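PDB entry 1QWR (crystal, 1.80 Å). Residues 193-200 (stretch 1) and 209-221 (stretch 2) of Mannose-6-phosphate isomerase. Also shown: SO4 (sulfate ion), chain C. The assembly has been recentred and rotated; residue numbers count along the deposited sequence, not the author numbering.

Stretch 1 (193-200) ATYRVYDY
Stretch 2 209-221: PRELHFAKAVNAA

The two stretches meet in a mixed contact, apolar where a tyrosine and a valine pack on a short helix and polar where two arginines, an aspartate and a sulfate ion cluster, with 728 Å² buried in total.

The chains run antiparallel: CA atoms pair Tyr 195 with His 213 (5.0 Å), Arg 196 with Leu 212 (4.8 Å) and, farther apart, Asp 199 with Arg 210 (7.3 Å). Stretch 1 is extended at Tyr 195 (phi/psi -115/111) and Arg 196 (-89/141), then turns a corner at Val 197 (-111/-23). Residues 210-212 of stretch 2 are also extended, His 213 (-135/67) takes the N-cap position, and a helix spans 214-220. One backbone hydrogen bond fixes the register, from His 213 N to Arg 196 O (2.8 Å, nearly linear at 172°).

Tyr 195 (chi1 m, -58°; chi2 -38°) is buried against one side of the helix, along Lys 216, Ala 217 and Ala 220. Lys 216 CB sits over one face of its ring, 3.5 Å from the centroid and almost on the ring normal, while Ala 220 CB lies at the ring edge, 4.0 Å from Tyr 195 CD2. The lysine contributes its aliphatic portion here, its all-trans chain beyond chi1 carrying NZ to a partner elsewhere in the structure. Ala 217, one turn after His 213, lets the strand come close: its CB is 3.8 Å from Tyr 195 CB and 3.3 Å from Val 197 CG1. The His 213 ring (chi1 -36°, chi2 -99°) lies against the strand backbone, with CD2 3.4 Å from Tyr 195 CA and Thr 194 O over one face.

Arg 196 (m, t, t, chi4 91°) extends along stretch 2, and its NH1 donates to Glu 211 O (2.8 Å). The Glu 211 carboxylate leads away. Leu 212 (m, t) covers the arginine's aliphatic base, CD2 lying 3.8 Å from Arg 196 CB.

Beyond it, Asp 199 (chi1 t) and Arg 210 (m, t, m, chi4 161°) point their CA-to-CB bonds toward the opposing stretch and form a two-pronged salt bridge: Arg 210 NE to Asp 199 OD2 and Arg 210 NH2 to Asp 199 OD1, both 2.8 Å. A water reinforces it, donating to Asp 199 OD2 (2.6 Å) and accepting from Arg 210 N (2.9 Å). The arginines approach closely, Arg 196 NH2 lying 3.6 Å from Arg 210 NH1; the aspartate and sulfate supply compensating negative charge. The sulfate accepts from Arg 196 NE through O3 (3.2 Å), and from Arg 210 NH1 through O2 and Arg 210 NH2 through O1 (3.0 Å each).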

# COMPACT_ATOMS: atom_id res chain seq x y z
N ALA A 193 1.55 -11.02 -6.18
CA ALA A 193 1.10 -11.51 -7.49
C ALA A 193 0.91 -10.38 -8.50
O ALA A 193 -0.04 -9.59 -8.43
CB ALA A 193 -0.18 -12.28 -7.32
N THR A 194 1.84 -10.33 -9.46
CA THR A 194 1.82 -9.29 -10.48
C THR A 194 2.09 -9.82 -11.88
O THR A 194 3.05 -10.54 -12.09
CB THR A 194 2.90 -8.24 -10.19
OG1 THR A 194 2.62 -7.63 -8.92
CG2 THR A 194 2.93 -7.17 -11.28
N TYR A 195 1.23 -9.46 -12.83
CA TYR A 195 1.39 -9.88 -14.22
C TYR A 195 1.67 -8.63 -15.05
O TYR A 195 0.80 -7.78 -15.22
CB TYR A 195 0.12 -10.59 -14.72
CG TYR A 195 -0.28 -11.80 -13.89
CD1 TYR A 195 0.68 -12.67 -13.37
CD2 TYR A 195 -1.63 -12.09 -13.64
CE1 TYR A 195 0.31 -13.80 -12.62
CE2 TYR A 195 -2.01 -13.20 -12.90
CZ TYR A 195 -1.04 -14.05 -12.39
OH TYR A 195 -1.42 -15.15 -11.66
N ARG A 196 2.90 -8.51 -15.55
CA ARG A 196 3.29 -7.35 -16.35
C ARG A 196 3.00 -7.57 -17.83
O ARG A 196 3.21 -8.68 -18.33
CB ARG A 196 4.78 -7.08 -16.25
CG ARG A 196 5.30 -6.96 -14.86
CD ARG A 196 6.69 -6.34 -14.88
NE ARG A 196 7.24 -6.30 -13.53
CZ ARG A 196 7.97 -7.27 -13.00
NH1 ARG A 196 8.26 -8.35 -13.71
NH2 ARG A 196 8.42 -7.15 -11.76
N VAL A 197 2.54 -6.53 -18.51
CA VAL A 197 2.29 -6.66 -19.94
C VAL A 197 3.32 -5.82 -20.70
O VAL A 197 3.60 -6.10 -21.86
CB VAL A 197 0.86 -6.22 -20.34
CG1 VAL A 197 -0.18 -7.00 -19.51
CG2 VAL A 197 0.66 -4.73 -20.16
N TYR A 198 3.88 -4.82 -20.03
CA TYR A 198 4.86 -3.94 -20.68
C TYR A 198 5.74 -3.24 -19.66
O TYR A 198 5.25 -2.72 -18.65
CB TYR A 198 4.14 -2.89 -21.52
CG TYR A 198 5.06 -2.03 -22.35
CD1 TYR A 198 6.04 -2.60 -23.15
CD2 TYR A 198 4.93 -0.63 -22.36
CE1 TYR A 198 6.89 -1.82 -23.95
CE2 TYR A 198 5.77 0.16 -23.16
CZ TYR A 198 6.74 -0.44 -23.94
OH TYR A 198 7.59 0.33 -24.71
N ASP A 199 7.05 -3.20 -19.93
CA ASP A 199 8.00 -2.57 -19.02
C ASP A 199 8.98 -1.64 -19.74
O ASP A 199 10.13 -1.49 -19.33
CB ASP A 199 8.79 -3.63 -18.24
CG ASP A 199 9.52 -3.05 -17.04
OD1 ASP A 199 8.97 -2.12 -16.41
OD2 ASP A 199 10.63 -3.52 -16.72
N TYR A 200 8.50 -1.05 -20.84
CA TYR A 200 9.28 -0.10 -21.61
C TYR A 200 10.63 -0.62 -22.11
O TYR A 200 11.54 0.17 -22.35
CB TYR A 200 9.47 1.16 -20.76
CG TYR A 200 8.16 1.79 -20.36
CD1 TYR A 200 7.42 2.55 -21.27
CD2 TYR A 200 7.61 1.58 -19.09
CE1 TYR A 200 6.17 3.07 -20.93
CE2 TYR A 200 6.36 2.10 -18.74
CZ TYR A 200 5.65 2.84 -19.67
OH TYR A 200 4.42 3.37 -19.34
N PRO A 209 16.18 -8.08 -18.95
CA PRO A 209 14.84 -7.50 -19.00
C PRO A 209 13.97 -8.11 -17.90
O PRO A 209 14.20 -9.24 -17.51
CB PRO A 209 14.32 -7.91 -20.38
CG PRO A 209 15.53 -8.44 -21.12
CD PRO A 209 16.37 -9.04 -20.04
N ARG A 210 12.99 -7.36 -17.41
CA ARG A 210 12.14 -7.93 -16.37
C ARG A 210 11.06 -8.81 -17.00
O ARG A 210 10.62 -8.57 -18.13
CB ARG A 210 11.52 -6.82 -15.52
CG ARG A 210 12.61 -5.95 -14.85
CD ARG A 210 12.05 -5.17 -13.68
NE ARG A 210 11.03 -4.20 -14.08
CZ ARG A 210 10.14 -3.68 -13.23
NH1 ARG A 210 10.16 -4.04 -11.95
NH2 ARG A 210 9.24 -2.80 -13.66
N GLU A 211 10.65 -9.84 -16.26
CA GLU A 211 9.64 -10.80 -16.71
C GLU A 211 8.28 -10.21 -17.05
O GLU A 211 7.75 -9.38 -16.31
CB GLU A 211 9.44 -11.86 -15.63
CG GLU A 211 10.04 -13.21 -15.93
CD GLU A 211 9.58 -14.25 -14.91
OE1 GLU A 211 8.37 -14.57 -14.89
OE2 GLU A 211 10.43 -14.72 -14.13
N LEU A 212 7.70 -10.65 -18.16
CA LEU A 212 6.37 -10.21 -18.58
C LEU A 212 5.49 -11.46 -18.46
O LEU A 212 6.00 -12.58 -18.56
CB LEU A 212 6.39 -9.67 -20.02
CG LEU A 212 7.32 -8.49 -20.31
CD1 LEU A 212 7.08 -7.99 -21.74
CD2 LEU A 212 7.07 -7.35 -19.32
N HIS A 213 4.20 -11.28 -18.24
CA HIS A 213 3.28 -12.40 -18.08
C HIS A 213 2.05 -12.06 -18.91
O HIS A 213 0.97 -11.82 -18.37
CB HIS A 213 2.88 -12.52 -16.60
CG HIS A 213 3.98 -12.17 -15.64
ND1 HIS A 213 4.76 -13.12 -15.02
CD2 HIS A 213 4.45 -10.97 -15.22
CE1 HIS A 213 5.65 -12.52 -14.25
NE2 HIS A 213 5.49 -11.21 -14.36
N PHE A 214 2.23 -12.04 -20.23
CA PHE A 214 1.16 -11.69 -21.15
C PHE A 214 -0.14 -12.50 -21.01
O PHE A 214 -1.21 -11.94 -20.82
CB PHE A 214 1.69 -11.78 -22.59
CG PHE A 214 0.90 -10.99 -23.60
CD1 PHE A 214 -0.21 -10.24 -23.21
CD2 PHE A 214 1.26 -10.99 -24.95
CE1 PHE A 214 -0.95 -9.51 -24.15
CE2 PHE A 214 0.52 -10.26 -25.89
CZ PHE A 214 -0.58 -9.52 -25.49
N ALA A 215 -0.03 -13.82 -21.10
CA ALA A 215 -1.20 -14.70 -21.01
C ALA A 215 -1.94 -14.53 -19.70
O ALA A 215 -3.15 -14.31 -19.67
CB ALA A 215 -0.76 -16.17 -21.16
N LYS A 216 -1.20 -14.61 -18.60
CA LYS A 216 -1.82 -14.47 -17.29
C LYS A 216 -2.47 -13.11 -17.12
O LYS A 216 -3.54 -13.01 -16.52
CB LYS A 216 -0.79 -14.72 -16.18
CG LYS A 216 -0.46 -16.20 -15.99
CD LYS A 216 0.47 -16.43 -14.82
CE LYS A 216 0.61 -17.90 -14.50
NZ LYS A 216 1.48 -18.12 -13.31
N ALA A 217 -1.83 -12.06 -17.62
CA ALA A 217 -2.39 -10.72 -17.49
C ALA A 217 -3.72 -10.65 -18.23
O ALA A 217 -4.71 -10.11 -17.74
CB ALA A 217 -1.42 -9.67 -18.08
N VAL A 218 -3.74 -11.18 -19.44
CA VAL A 218 -4.98 -11.14 -20.22
C VAL A 218 -6.07 -11.97 -19.54
O VAL A 218 -7.23 -11.56 -19.47
CB VAL A 218 -4.72 -11.64 -21.66
CG1 VAL A 218 -6.03 -11.65 -22.44
CG2 VAL A 218 -3.72 -10.69 -22.34
N ASN A 219 -5.68 -13.12 -19.00
CA ASN A 219 -6.64 -13.97 -18.29
C ASN A 219 -7.19 -13.28 -17.03
O ASN A 219 -8.37 -13.39 -16.72
CB ASN A 219 -5.99 -15.28 -17.88
CG ASN A 219 -6.06 -16.33 -18.97
OD1 ASN A 219 -7.13 -16.91 -19.22
ND2 ASN A 219 -4.94 -16.59 -19.63
N ALA A 220 -6.33 -12.57 -16.31
CA ALA A 220 -6.77 -11.91 -15.08
C ALA A 220 -7.46 -10.58 -15.26
O ALA A 220 -8.19 -10.11 -14.37
CB ALA A 220 -5.58 -11.73 -14.14
N ALA A 221 -7.24 -9.97 -16.42
CA ALA A 221 -7.78 -8.65 -16.69
C ALA A 221 -9.27 -8.60 -16.93
O ALA A 221 -9.84 -9.44 -17.61
CB ALA A 221 -7.04 -8.03 -17.90
S SO4 C . 6.56 -3.12 -10.95
O1 SO4 C . 6.61 -2.37 -12.23
O2 SO4 C . 7.88 -3.11 -10.32
O3 SO4 C . 6.11 -4.50 -11.19
O4 SO4 C . 5.60 -2.45 -10.05
O HOH W 1 12.01 -4.82 -18.54